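Local coordinates for CARDB domain-containing protein (Pyrococcus furiosus, PDB 3IDU), which is of unknown function but binds two manganese ions through a CARDB domain, an all-beta module of a longer protein, at residues E15-T20 / N100-L105; V21-P26 / A112-S117; N32-Y37 / T79-P84; V39-L44 / W66-G71; P50-R55 / A94-E99. All coordinates share one frame; numbering follows the deposited sequence.

Overall arrangement
The five contacts tie together a two-sheet beta sandwich of the CARDB domain. One sheet holds strands 19-24, 35-43 and 75-82. The other holds 28-29, 111-118, 88-96, 49-58 and 61-70. Contacts 3 and 5 each pair neighbouring strands within a sheet, and their centres lie about 22 Å apart. Contacts 2 and 4 pack one sheet on the other. Contact 1 joins the start of strand 19-24 to the loop after strand 88-96. It shares one manganese ion with contact 5, about 11 Å away between centres. The centres of contacts 1 and 3 lie about 30 Å apart, so the metals sit at one end. Contacts 3, 4 and 5 are all nested within the chain span closed by contact 1.

Contact 1. Residues E15-T20 / N100-L105; sequences EFPDLT and NTVVEL. With MN (manganese (II) ion), chain C; MN (manganese (II) ion), chain D.
This contact forms much of the two-manganese site of the CARDB domain, where the approach to strand 19-24 meets the loop before strand 111-118. The carboxylate of E104 bridges the metals. Its OE1 binds the chain C ion at 2.2 Å, and its OE2 binds the chain D ion at 2.2 Å. D18 OD1 and L19 O also bind the first ion, and N106, N109 and N110 complete it. N100 OD1, V102 O and water 1 join E104 on the second, with D97 and E107. L19 N donates to E104 OE1 at 2.9 Å, from above the carboxylate plane. The D18 and E104 side chains cross at about a right angle. L105 N donates to P17 O at 3.1 Å, nearly along the C=O axis. Beside this bond, L105 CD2 packs on F16 CB at 3.3 Å, and P17 CG meets V102 CG1 at 3.8 Å. A glycine in place of L19 would keep backbone N and O but lose the side chain beside E104 and V102, and would probably leave the strand start less firmly placed. With two cations on its oxygens, E104 is probably ionised, and the shared manganese would probably offset repulsion between OE1 and D18 OD1.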
# COMPACT_ATOMS: atom_id res chain seq x y z
N GLU A 15 11.21 18.52 6.95
CA GLU A 15 12.15 18.67 5.85
C GLU A 15 12.22 17.45 4.93
O GLU A 15 12.99 17.45 3.97
CB GLU A 15 13.54 18.99 6.39
CG GLU A 15 13.61 20.26 7.23
CD GLU A 15 13.08 21.47 6.50
OE1 GLU A 15 13.48 21.68 5.33
OE2 GLU A 15 12.27 22.22 7.08
N PHE A 16 11.43 16.42 5.21
CA PHE A 16 11.44 15.22 4.38
C PHE A 16 10.09 14.57 4.21
O PHE A 16 9.24 14.64 5.10
CB PHE A 16 12.34 14.12 4.97
CG PHE A 16 13.75 14.53 5.19
CD1 PHE A 16 14.14 15.14 6.38
CD2 PHE A 16 14.72 14.27 4.22
CE1 PHE A 16 15.47 15.48 6.60
CE2 PHE A 16 16.04 14.61 4.44
CZ PHE A 16 16.42 15.22 5.63
N PRO A 17 9.86 13.92 3.06
CA PRO A 17 8.56 13.28 2.92
C PRO A 17 8.73 11.92 3.60
O PRO A 17 9.83 11.57 4.03
CB PRO A 17 8.40 13.15 1.40
CG PRO A 17 9.81 12.96 0.92
CD PRO A 17 10.60 13.94 1.79
N ASP A 18 7.64 11.17 3.76
CA ASP A 18 7.73 9.82 4.31
C ASP A 18 6.54 9.04 3.80
O ASP A 18 5.42 9.19 4.29
CB ASP A 18 7.76 9.75 5.84
CG ASP A 18 8.00 8.33 6.33
OD1 ASP A 18 8.24 7.45 5.48
OD2 ASP A 18 7.95 8.06 7.56
N LEU A 19 6.81 8.22 2.81
CA LEU A 19 5.79 7.40 2.19
C LEU A 19 5.53 6.13 2.98
O LEU A 19 6.46 5.50 3.47
CB LEU A 19 6.25 7.05 0.78
CG LEU A 19 6.48 8.26 -0.12
CD1 LEU A 19 7.29 7.87 -1.34
CD2 LEU A 19 5.13 8.84 -0.53
N THR A 20 4.27 5.76 3.08
CA THR A 20 3.89 4.55 3.79
C THR A 20 2.71 3.92 3.07
O THR A 20 1.99 4.60 2.33
CB THR A 20 3.51 4.84 5.25
OG1 THR A 20 3.52 3.61 5.99
CG2 THR A 20 2.12 5.44 5.32
N ASN A 100 13.24 3.13 -4.51
CA ASN A 100 13.82 4.11 -3.61
C ASN A 100 14.47 5.29 -4.32
O ASN A 100 15.69 5.49 -4.27
CB ASN A 100 14.82 3.46 -2.66
CG ASN A 100 15.30 4.42 -1.58
OD1 ASN A 100 14.55 5.30 -1.13
ND2 ASN A 100 16.55 4.25 -1.16
N THR A 101 13.63 6.07 -4.98
CA THR A 101 14.09 7.26 -5.70
C THR A 101 13.69 8.50 -4.90
O THR A 101 13.95 9.63 -5.32
CB THR A 101 13.48 7.32 -7.12
OG1 THR A 101 12.05 7.20 -7.03
CG2 THR A 101 14.02 6.18 -7.97
N VAL A 102 13.06 8.29 -3.75
CA VAL A 102 12.63 9.38 -2.88
C VAL A 102 13.26 9.26 -1.50
O VAL A 102 13.06 8.26 -0.82
CB VAL A 102 11.09 9.38 -2.70
CG1 VAL A 102 10.66 10.57 -1.85
CG2 VAL A 102 10.40 9.42 -4.06
N VAL A 103 14.05 10.26 -1.10
CA VAL A 103 14.68 10.23 0.22
C VAL A 103 13.61 10.57 1.25
O VAL A 103 13.01 11.63 1.18
CB VAL A 103 15.83 11.26 0.32
CG1 VAL A 103 16.36 11.32 1.76
CG2 VAL A 103 16.95 10.86 -0.63
N GLU A 104 13.37 9.65 2.19
CA GLU A 104 12.34 9.85 3.20
C GLU A 104 12.87 9.73 4.62
O GLU A 104 14.01 9.35 4.85
CB GLU A 104 11.23 8.80 3.07
CG GLU A 104 10.66 8.59 1.68
CD GLU A 104 10.05 7.21 1.54
OE1 GLU A 104 9.26 6.81 2.42
OE2 GLU A 104 10.35 6.51 0.55
N LEU A 105 11.98 10.03 5.56
CA LEU A 105 12.30 9.94 6.98
C LEU A 105 12.47 8.47 7.35
O LEU A 105 13.16 8.14 8.31
CB LEU A 105 11.16 10.53 7.81
CG LEU A 105 10.78 11.98 7.54
CD1 LEU A 105 9.47 12.29 8.26
CD2 LEU A 105 11.89 12.91 8.02
MN MN C . 8.59 5.55 4.16
MN MN D . 12.23 6.09 -0.50
O HOH W 1 11.86 3.81 -0.82

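Contact 2. Residues V21-P26 / A112-S117; sequences VEIKGP and ATFDVS
Strands 21-24 and 112-117 run nearly parallel, 15° apart with axes 6.2 Å apart at closest approach, and no hydrogen bond joins them. They belong to different sheets, so side chains carry the contact. I23 and F114 cross obliquely. The F114 ring carbon CG is anti to the backbone N (chi1 -166°), which lays the ring along segment 21-26. I23 CD1 touches F114 CB at 3.8 Å, while I23 CG2 lies near F114 CG. Further out, F114 CD2 comes to 3.4 Å from I23 O, and F114 CZ to 3.2 Å from G25 O. P26 O lies at the ring edge, near its plane. The ring thus follows a run of carbonyl oxygens where the strand ends. At the other end, A112 CB fits between V21 and I23, with V21 CG2 at 3.8 Å and I23 CD1 at 3.9 Å. V116 CG2 touches P26 O at 3.7 Å. That oxygen also accepts a hydrogen bond from Y37 OH. An alanine in place of F114 would probably weaken the join between the sheets, since the ring contacts with I23, G25 and P26 would be lost. The contact is mainly apolar, and the ring C-H groups near the I23 and G25 oxygens may add a mild electrostatic attraction.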
# COMPACT_ATOMS: atom_id res chain seq x y z
N VAL A 21 2.50 2.63 3.27
CA VAL A 21 1.39 1.93 2.64
C VAL A 21 0.73 0.94 3.60
O VAL A 21 1.38 0.38 4.48
CB VAL A 21 1.85 1.14 1.39
CG1 VAL A 21 2.24 2.09 0.28
CG2 VAL A 21 3.00 0.22 1.75
N GLU A 22 -0.57 0.73 3.40
CA GLU A 22 -1.34 -0.19 4.21
C GLU A 22 -2.43 -0.78 3.31
O GLU A 22 -2.98 -0.07 2.47
CB GLU A 22 -2.00 0.54 5.39
CG GLU A 22 -2.25 -0.35 6.60
CD GLU A 22 -3.28 0.23 7.55
OE1 GLU A 22 -3.31 1.47 7.72
OE2 GLU A 22 -4.06 -0.55 8.13
N ILE A 23 -2.72 -2.06 3.49
CA ILE A 23 -3.74 -2.73 2.70
C ILE A 23 -4.95 -3.00 3.58
O ILE A 23 -4.80 -3.37 4.75
CB ILE A 23 -3.24 -4.09 2.18
CG1 ILE A 23 -2.04 -3.89 1.25
CG2 ILE A 23 -4.37 -4.83 1.47
CD1 ILE A 23 -1.17 -5.13 1.13
N LYS A 24 -6.15 -2.81 3.04
CA LYS A 24 -7.37 -3.08 3.79
C LYS A 24 -8.37 -3.82 2.92
O LYS A 24 -8.54 -3.50 1.74
CB LYS A 24 -8.00 -1.77 4.30
CG LYS A 24 -7.15 -1.04 5.31
CD LYS A 24 -7.95 0.02 6.05
CE LYS A 24 -7.07 0.74 7.05
NZ LYS A 24 -7.85 1.71 7.87
N GLY A 25 -9.03 -4.82 3.49
CA GLY A 25 -10.00 -5.59 2.74
C GLY A 25 -10.28 -6.92 3.42
O GLY A 25 -9.75 -7.18 4.49
N PRO A 26 -11.11 -7.79 2.82
CA PRO A 26 -11.43 -9.09 3.42
C PRO A 26 -10.22 -10.01 3.56
O PRO A 26 -9.44 -10.18 2.62
CB PRO A 26 -12.48 -9.65 2.48
CG PRO A 26 -12.07 -9.10 1.15
CD PRO A 26 -11.75 -7.65 1.50
N ALA A 112 3.78 -3.17 2.82
CA ALA A 112 2.64 -3.70 3.56
C ALA A 112 2.48 -5.18 3.24
O ALA A 112 2.78 -5.64 2.13
CB ALA A 112 1.37 -2.94 3.18
N THR A 113 2.00 -5.93 4.23
CA THR A 113 1.78 -7.36 4.06
C THR A 113 0.37 -7.66 4.56
O THR A 113 -0.01 -7.23 5.65
CB THR A 113 2.81 -8.18 4.87
OG1 THR A 113 4.13 -7.77 4.50
CG2 THR A 113 2.65 -9.67 4.59
N PHE A 114 -0.40 -8.38 3.76
CA PHE A 114 -1.77 -8.72 4.11
C PHE A 114 -2.07 -10.12 3.60
O PHE A 114 -1.93 -10.40 2.41
CB PHE A 114 -2.72 -7.69 3.49
CG PHE A 114 -4.11 -7.73 4.04
CD1 PHE A 114 -5.01 -8.72 3.65
CD2 PHE A 114 -4.52 -6.78 4.98
CE1 PHE A 114 -6.29 -8.76 4.18
CE2 PHE A 114 -5.81 -6.82 5.51
CZ PHE A 114 -6.70 -7.81 5.11
N ASP A 115 -2.46 -11.00 4.52
CA ASP A 115 -2.77 -12.38 4.19
C ASP A 115 -4.26 -12.60 3.95
O ASP A 115 -5.10 -12.13 4.71
CB ASP A 115 -2.25 -13.28 5.31
CG ASP A 115 -0.74 -13.26 5.42
OD1 ASP A 115 -0.21 -13.15 6.54
OD2 ASP A 115 -0.07 -13.35 4.36
N VAL A 116 -4.58 -13.32 2.87
CA VAL A 116 -5.96 -13.60 2.51
C VAL A 116 -6.18 -15.10 2.32
O VAL A 116 -5.42 -15.76 1.62
CB VAL A 116 -6.35 -12.88 1.20
CG1 VAL A 116 -7.78 -13.24 0.82
CG2 VAL A 116 -6.21 -11.38 1.37
N SER A 117 -7.23 -15.62 2.95
CA SER A 117 -7.54 -17.04 2.83
C SER A 117 -8.69 -17.27 1.85
O SER A 117 -9.83 -16.91 2.13
CB SER A 117 -7.90 -17.62 4.20
OG SER A 117 -8.15 -19.01 4.11

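Contact 3. Residues N32-Y37 / T79-P84; sequences NKLAEY and TFNWTP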
# COMPACT_ATOMS: atom_id res chain seq x y z
N ASN A 32 -13.68 -17.63 -6.99
CA ASN A 32 -14.51 -17.05 -8.05
C ASN A 32 -15.48 -16.00 -7.53
O ASN A 32 -16.57 -15.82 -8.08
CB ASN A 32 -15.28 -18.15 -8.77
CG ASN A 32 -14.36 -19.21 -9.36
OD1 ASN A 32 -13.46 -18.90 -10.14
ND2 ASN A 32 -14.57 -20.46 -8.97
N LYS A 33 -15.08 -15.29 -6.48
CA LYS A 33 -15.91 -14.24 -5.89
C LYS A 33 -15.19 -12.91 -5.92
O LYS A 33 -14.03 -12.81 -5.52
CB LYS A 33 -16.28 -14.61 -4.45
CG LYS A 33 -17.19 -15.82 -4.33
CD LYS A 33 -17.54 -16.12 -2.89
CE LYS A 33 -18.49 -17.30 -2.79
NZ LYS A 33 -18.84 -17.63 -1.38
N LEU A 34 -15.88 -11.88 -6.41
CA LEU A 34 -15.31 -10.54 -6.50
C LEU A 34 -14.98 -9.98 -5.12
O LEU A 34 -15.85 -9.91 -4.25
CB LEU A 34 -16.29 -9.60 -7.20
CG LEU A 34 -15.86 -8.13 -7.34
CD1 LEU A 34 -14.62 -8.04 -8.20
CD2 LEU A 34 -16.99 -7.31 -7.94
N ALA A 35 -13.73 -9.59 -4.93
CA ALA A 35 -13.29 -9.03 -3.66
C ALA A 35 -12.67 -7.65 -3.91
O ALA A 35 -11.90 -7.47 -4.85
CB ALA A 35 -12.27 -9.95 -3.00
N GLU A 36 -13.02 -6.68 -3.06
CA GLU A 36 -12.51 -5.33 -3.21
C GLU A 36 -11.53 -4.97 -2.10
O GLU A 36 -11.86 -5.09 -0.91
CB GLU A 36 -13.68 -4.33 -3.23
CG GLU A 36 -14.69 -4.60 -4.34
CD GLU A 36 -15.86 -3.63 -4.32
OE1 GLU A 36 -16.76 -3.77 -5.19
OE2 GLU A 36 -15.90 -2.75 -3.44
N TYR A 37 -10.34 -4.53 -2.48
CA TYR A 37 -9.32 -4.15 -1.51
C TYR A 37 -8.94 -2.69 -1.67
O TYR A 37 -9.18 -2.09 -2.71
CB TYR A 37 -8.06 -5.01 -1.66
CG TYR A 37 -8.25 -6.45 -1.25
CD1 TYR A 37 -8.81 -7.38 -2.13
CD2 TYR A 37 -7.90 -6.88 0.02
CE1 TYR A 37 -9.01 -8.70 -1.74
CE2 TYR A 37 -8.10 -8.19 0.42
CZ TYR A 37 -8.66 -9.10 -0.46
OH TYR A 37 -8.87 -10.40 -0.05
N THR A 79 -7.71 1.59 -5.15
CA THR A 79 -8.51 0.38 -5.08
C THR A 79 -8.19 -0.60 -6.19
O THR A 79 -7.65 -0.22 -7.23
CB THR A 79 -10.01 0.71 -5.16
OG1 THR A 79 -10.29 1.34 -6.42
CG2 THR A 79 -10.41 1.64 -4.03
N PHE A 80 -8.50 -1.86 -5.94
CA PHE A 80 -8.30 -2.90 -6.93
C PHE A 80 -9.19 -4.08 -6.57
O PHE A 80 -9.35 -4.41 -5.40
CB PHE A 80 -6.82 -3.34 -7.00
CG PHE A 80 -6.33 -4.08 -5.79
CD1 PHE A 80 -5.79 -3.40 -4.71
CD2 PHE A 80 -6.40 -5.48 -5.74
CE1 PHE A 80 -5.32 -4.09 -3.59
CE2 PHE A 80 -5.94 -6.18 -4.63
CZ PHE A 80 -5.40 -5.49 -3.55
N ASN A 81 -9.78 -4.69 -7.59
CA ASN A 81 -10.65 -5.84 -7.36
C ASN A 81 -9.86 -7.11 -7.65
O ASN A 81 -8.95 -7.11 -8.47
CB ASN A 81 -11.88 -5.78 -8.28
CG ASN A 81 -12.67 -4.50 -8.11
OD1 ASN A 81 -12.81 -3.98 -7.00
ND2 ASN A 81 -13.22 -4.00 -9.21
N TRP A 82 -10.23 -8.18 -6.96
CA TRP A 82 -9.56 -9.46 -7.15
C TRP A 82 -10.54 -10.61 -7.03
O TRP A 82 -11.19 -10.79 -6.00
CB TRP A 82 -8.44 -9.63 -6.13
CG TRP A 82 -7.73 -10.95 -6.24
CD1 TRP A 82 -7.33 -11.58 -7.39
CD2 TRP A 82 -7.29 -11.77 -5.16
NE1 TRP A 82 -6.66 -12.74 -7.08
CE2 TRP A 82 -6.62 -12.89 -5.72
CE3 TRP A 82 -7.39 -11.68 -3.76
CZ2 TRP A 82 -6.06 -13.90 -4.94
CZ3 TRP A 82 -6.83 -12.69 -2.98
CH2 TRP A 82 -6.17 -13.79 -3.58
N THR A 83 -10.64 -11.39 -8.10
CA THR A 83 -11.53 -12.55 -8.13
C THR A 83 -10.67 -13.81 -8.21
O THR A 83 -10.28 -14.23 -9.30
CB THR A 83 -12.46 -12.50 -9.36
OG1 THR A 83 -13.12 -11.23 -9.42
CG2 THR A 83 -13.51 -13.60 -9.27
N PRO A 84 -10.36 -14.41 -7.05
CA PRO A 84 -9.55 -15.63 -6.95
C PRO A 84 -10.13 -16.78 -7.76
O PRO A 84 -11.35 -16.91 -7.86
CB PRO A 84 -9.56 -15.94 -5.45
CG PRO A 84 -9.70 -14.60 -4.83
CD PRO A 84 -10.72 -13.92 -5.71
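A35 O is the best-held atom, gripped twice: W82 N donates to it at 2.8 Å, in the carbonyl plane, and N81 CA makes a C-H contact with it. A35 N returns a bond to W82 O at 3.0 Å, from above the carbonyl plane. Next along, Y37 N donates to F80 O at 3.1 Å, nearly along the C=O axis, and F80 N answers Y37 O weakly. Beyond the strands, N32 N donates to P84 O at 2.6 Å.

The aromatic side chains lie on one face of the sheet with A35. F80 CG sits between its backbone N and carbonyl carbon (chi1 69°). This turns the ring back under Y37, whose CB lies over its face, 3.7 Å from the centroid. The Y37 and F80 planes are only 11° apart but slid past each other, so the rings barely overlap. Y37, its hydroxyl bonded to P26 O, meets the edge of the W82 ring system, CE1 to CE3 at 3.9 Å. P84 CG covers one W82 face. On the other face of the sheet, N81 OD1 lies alongside E36 CG, and L34 CD1 touches N81 CB. This is an antiparallel pair at the edge of the three-stranded sheet, its aromatic face packed on V116 of the other sheet, as in the immunoglobulin-like beta sandwich of the E-set clan.

Contact 4. Residues V39-L44 / W66-G71; sequences VHVKNL and WTVSLG
L70, N43 and V41 carry this contact, which joins strand 35-43 of one sheet to strand 61-70 of the other. The strand axes cross at -41° and come no closer than 7.8 Å, so side chains bridge the gap. L70 CG is anti to its carbonyl carbon (chi1 -70°), and the branch CD1 reaches across to V41 CG2 at 3.5 Å. The V41 and L70 side chains cross obliquely. L70 CD1 also lies against K42 C at 3.9 Å. N43 CG is anti to the backbone N (chi1 178°), which sends its amide toward the end of strand 61-70. There ND2 makes two weak hydrogen bonds, to G71 O at 3.2 Å and to L70 O at 3.3 Å. The CB atoms of N43 and L70 stand 3.9 Å apart. Toward the other end, V41 CG1 approaches V68 CG2, and V39 CG2 lies 4.3 Å from W66 CH2.

The N43 amide has stronger ties elsewhere. ND2 also donates to I47 O, while OD1 accepts from D18 N and G45 N. Both ends of this buried amide are therefore satisfied. Its OD1 holds the backbone of D18, a manganese ligand, so N43 is likely to act as a second-shell residue of that metal site.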
# COMPACT_ATOMS: atom_id res chain seq x y z
N VAL A 39 -5.72 0.19 -1.00
CA VAL A 39 -4.33 0.43 -0.67
C VAL A 39 -4.29 1.88 -0.19
O VAL A 39 -4.60 2.80 -0.95
CB VAL A 39 -3.42 0.26 -1.89
CG1 VAL A 39 -1.98 0.59 -1.51
CG2 VAL A 39 -3.51 -1.17 -2.42
N HIS A 40 -3.96 2.07 1.08
CA HIS A 40 -3.88 3.40 1.67
C HIS A 40 -2.43 3.88 1.62
O HIS A 40 -1.57 3.35 2.32
CB HIS A 40 -4.37 3.38 3.12
CG HIS A 40 -5.83 3.10 3.26
ND1 HIS A 40 -6.70 3.98 3.87
CD2 HIS A 40 -6.59 2.06 2.83
CE1 HIS A 40 -7.93 3.49 3.81
NE2 HIS A 40 -7.89 2.33 3.18
N VAL A 41 -2.15 4.87 0.77
CA VAL A 41 -0.80 5.40 0.63
C VAL A 41 -0.78 6.79 1.26
O VAL A 41 -1.62 7.64 0.95
CB VAL A 41 -0.38 5.47 -0.86
CG1 VAL A 41 -1.26 6.44 -1.63
CG2 VAL A 41 1.09 5.86 -0.98
N LYS A 42 0.17 7.02 2.16
CA LYS A 42 0.25 8.31 2.84
C LYS A 42 1.64 8.92 2.80
O LYS A 42 2.64 8.22 2.64
CB LYS A 42 -0.17 8.13 4.30
CG LYS A 42 -1.41 7.26 4.47
CD LYS A 42 -1.67 6.86 5.92
CE LYS A 42 -2.25 8.01 6.72
NZ LYS A 42 -2.72 7.55 8.07
N ASN A 43 1.68 10.24 2.93
CA ASN A 43 2.94 10.96 3.00
C ASN A 43 2.88 11.61 4.37
O ASN A 43 2.16 12.59 4.56
CB ASN A 43 3.05 12.05 1.93
CG ASN A 43 4.34 12.84 2.04
OD1 ASN A 43 5.20 12.53 2.87
ND2 ASN A 43 4.49 13.85 1.19
N LEU A 44 3.62 11.06 5.33
CA LEU A 44 3.62 11.59 6.68
C LEU A 44 4.51 12.82 6.82
O LEU A 44 4.46 13.50 7.84
CB LEU A 44 4.10 10.52 7.66
CG LEU A 44 3.44 9.14 7.54
CD1 LEU A 44 4.13 8.16 8.49
CD2 LEU A 44 1.96 9.25 7.86
N TRP A 66 0.43 1.61 -9.86
CA TRP A 66 -0.08 2.98 -9.87
C TRP A 66 1.09 3.94 -9.81
O TRP A 66 2.17 3.61 -9.31
CB TRP A 66 -0.92 3.26 -8.63
CG TRP A 66 -2.18 2.49 -8.47
CD1 TRP A 66 -3.44 2.91 -8.80
CD2 TRP A 66 -2.33 1.22 -7.83
NE1 TRP A 66 -4.37 1.99 -8.40
CE2 TRP A 66 -3.72 0.94 -7.80
CE3 TRP A 66 -1.44 0.30 -7.28
CZ2 TRP A 66 -4.23 -0.23 -7.24
CZ3 TRP A 66 -1.94 -0.86 -6.72
CH2 TRP A 66 -3.33 -1.12 -6.70
N THR A 67 0.86 5.15 -10.30
CA THR A 67 1.84 6.22 -10.25
C THR A 67 1.06 7.32 -9.55
O THR A 67 0.08 7.83 -10.11
CB THR A 67 2.25 6.68 -11.66
OG1 THR A 67 3.08 5.69 -12.27
CG2 THR A 67 3.00 8.00 -11.61
N VAL A 68 1.44 7.68 -8.33
CA VAL A 68 0.70 8.71 -7.62
C VAL A 68 1.54 9.85 -7.09
O VAL A 68 2.77 9.78 -7.05
CB VAL A 68 -0.07 8.12 -6.41
CG1 VAL A 68 -0.92 6.94 -6.86
CG2 VAL A 68 0.89 7.71 -5.32
N SER A 69 0.85 10.93 -6.72
CA SER A 69 1.50 12.10 -6.16
C SER A 69 0.88 12.28 -4.79
O SER A 69 -0.28 11.93 -4.58
CB SER A 69 1.24 13.34 -7.02
OG SER A 69 -0.14 13.63 -7.06
N LEU A 70 1.65 12.80 -3.84
CA LEU A 70 1.14 13.02 -2.50
C LEU A 70 1.76 14.25 -1.88
O LEU A 70 2.98 14.33 -1.71
CB LEU A 70 1.43 11.82 -1.60
CG LEU A 70 0.66 10.53 -1.88
CD1 LEU A 70 1.31 9.39 -1.10
CD2 LEU A 70 -0.80 10.69 -1.49
N GLY A 71 0.91 15.21 -1.55
CA GLY A 71 1.41 16.42 -0.93
C GLY A 71 1.74 16.12 0.52
O GLY A 71 1.52 15.00 0.99

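Contact 5. Residues P50-R55 / A94-E99; sequences PSTKVR and ATVDEE. With MN (manganese (II) ion), chain D.
The R55 and E99 side chains cross obliquely, and the carboxylate meets the guanidinium at its edge, with planes 37° apart. R55 is extended from CG to NE, while E99 bends at chi2 (-92°) to come round to it. R55 NH2 points almost straight at E99 OE1, 2.8 Å away. This is a salt bridge, and a weaker bond runs from R55 NH1 to E99 OE2. K53 crosses E99 at about a right angle, its CD lying 3.3 Å from E99 OE1. E98 also crosses R55 at about a right angle, with CB against NH1. Its OE1 takes a hydrogen bond from T95 OG1 on the anti lone pair, at 2.7 Å. Water 3 links K53 O, T95 OG1 and E98 N, and more weakly R55 NH1.

Beneath these charges the backbones pair in antiparallel fashion. R55 N donates to T95 O at 2.9 Å, and T95 N to R55 O at 2.8 Å. D97 N bonds to K53 O as the second strand ends. D97 CG, anti to its backbone N, brings OD2 to the chain D manganese at 2.3 Å, while OD1 takes bonds from T101 N and water 2. V54 CG2 and V96 CG2 meet on the face away from R55. Strand 49-58 here lies between strands 88-96 and 61-70, and V54 and V96 face V39 and V41 of the opposing sheet.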
# COMPACT_ATOMS: atom_id res chain seq x y z
N PRO A 50 5.89 14.61 -5.84
CA PRO A 50 5.26 14.79 -7.16
C PRO A 50 4.94 13.50 -7.88
O PRO A 50 3.93 13.40 -8.59
CB PRO A 50 6.29 15.63 -7.91
CG PRO A 50 6.92 16.44 -6.82
CD PRO A 50 7.11 15.43 -5.72
N SER A 51 5.79 12.49 -7.71
CA SER A 51 5.57 11.22 -8.39
C SER A 51 6.31 10.04 -7.77
O SER A 51 7.51 10.10 -7.54
CB SER A 51 5.99 11.34 -9.86
OG SER A 51 5.68 10.15 -10.58
N THR A 52 5.57 8.97 -7.49
CA THR A 52 6.16 7.76 -6.96
C THR A 52 5.29 6.59 -7.38
O THR A 52 4.11 6.75 -7.68
CB THR A 52 6.29 7.77 -5.42
OG1 THR A 52 7.09 6.65 -5.01
CG2 THR A 52 4.93 7.66 -4.76
N LYS A 53 5.89 5.40 -7.42
CA LYS A 53 5.17 4.22 -7.84
C LYS A 53 4.67 3.36 -6.69
O LYS A 53 5.36 3.17 -5.69
CB LYS A 53 6.06 3.38 -8.77
CG LYS A 53 6.50 4.11 -10.04
CD LYS A 53 7.34 3.21 -10.94
CE LYS A 53 7.75 3.92 -12.22
NZ LYS A 53 8.58 3.06 -13.11
N VAL A 54 3.45 2.87 -6.84
CA VAL A 54 2.84 1.99 -5.85
C VAL A 54 2.58 0.69 -6.61
O VAL A 54 2.14 0.70 -7.76
CB VAL A 54 1.51 2.57 -5.32
CG1 VAL A 54 0.87 1.58 -4.34
CG2 VAL A 54 1.76 3.90 -4.63
N ARG A 55 2.88 -0.43 -5.96
CA ARG A 55 2.70 -1.73 -6.58
C ARG A 55 2.04 -2.71 -5.62
O ARG A 55 2.28 -2.67 -4.41
CB ARG A 55 4.06 -2.30 -7.03
CG ARG A 55 4.85 -1.42 -8.01
CD ARG A 55 6.18 -2.08 -8.39
NE ARG A 55 6.98 -1.31 -9.35
CZ ARG A 55 7.72 -0.25 -9.05
NH1 ARG A 55 7.78 0.20 -7.80
NH2 ARG A 55 8.43 0.35 -10.00
N ALA A 94 2.11 -4.74 -0.73
CA ALA A 94 1.94 -3.44 -1.36
C ALA A 94 3.22 -2.69 -1.07
O ALA A 94 3.74 -2.74 0.05
CB ALA A 94 0.74 -2.72 -0.77
N THR A 95 3.76 -2.01 -2.08
CA THR A 95 4.99 -1.26 -1.89
C THR A 95 4.88 0.13 -2.49
O THR A 95 4.14 0.35 -3.45
CB THR A 95 6.19 -1.95 -2.56
OG1 THR A 95 6.07 -1.85 -3.99
CG2 THR A 95 6.25 -3.42 -2.17
N VAL A 96 5.61 1.07 -1.92
CA VAL A 96 5.64 2.42 -2.44
C VAL A 96 7.11 2.82 -2.53
O VAL A 96 7.90 2.54 -1.62
CB VAL A 96 4.81 3.40 -1.57
CG1 VAL A 96 5.35 3.43 -0.15
CG2 VAL A 96 4.81 4.78 -2.19
N ASP A 97 7.47 3.46 -3.63
CA ASP A 97 8.85 3.85 -3.91
C ASP A 97 9.79 2.67 -3.71
O ASP A 97 10.82 2.79 -3.06
CB ASP A 97 9.32 5.02 -3.04
CG ASP A 97 10.69 5.53 -3.48
OD1 ASP A 97 10.96 5.46 -4.70
OD2 ASP A 97 11.48 6.00 -2.64
N GLU A 98 9.42 1.53 -4.29
CA GLU A 98 10.24 0.34 -4.15
C GLU A 98 11.64 0.55 -4.74
O GLU A 98 12.60 -0.05 -4.28
CB GLU A 98 9.55 -0.83 -4.84
CG GLU A 98 9.97 -2.17 -4.29
CD GLU A 98 9.29 -3.32 -4.99
OE1 GLU A 98 8.06 -3.22 -5.24
OE2 GLU A 98 9.97 -4.32 -5.29
N GLU A 99 11.74 1.40 -5.77
CA GLU A 99 13.03 1.68 -6.42
C GLU A 99 13.82 2.71 -5.62
O GLU A 99 14.93 3.09 -6.00
CB GLU A 99 12.81 2.21 -7.84
CG GLU A 99 11.82 3.36 -7.91
CD GLU A 99 10.40 2.89 -8.18
OE1 GLU A 99 10.13 2.44 -9.31
OE2 GLU A 99 9.55 2.97 -7.26
MN MN D . 12.23 6.09 -0.50
O HOH W 2 9.38 6.54 -6.67
O HOH W 3 6.76 0.57 -5.39
O HOH W 1 11.86 3.81 -0.82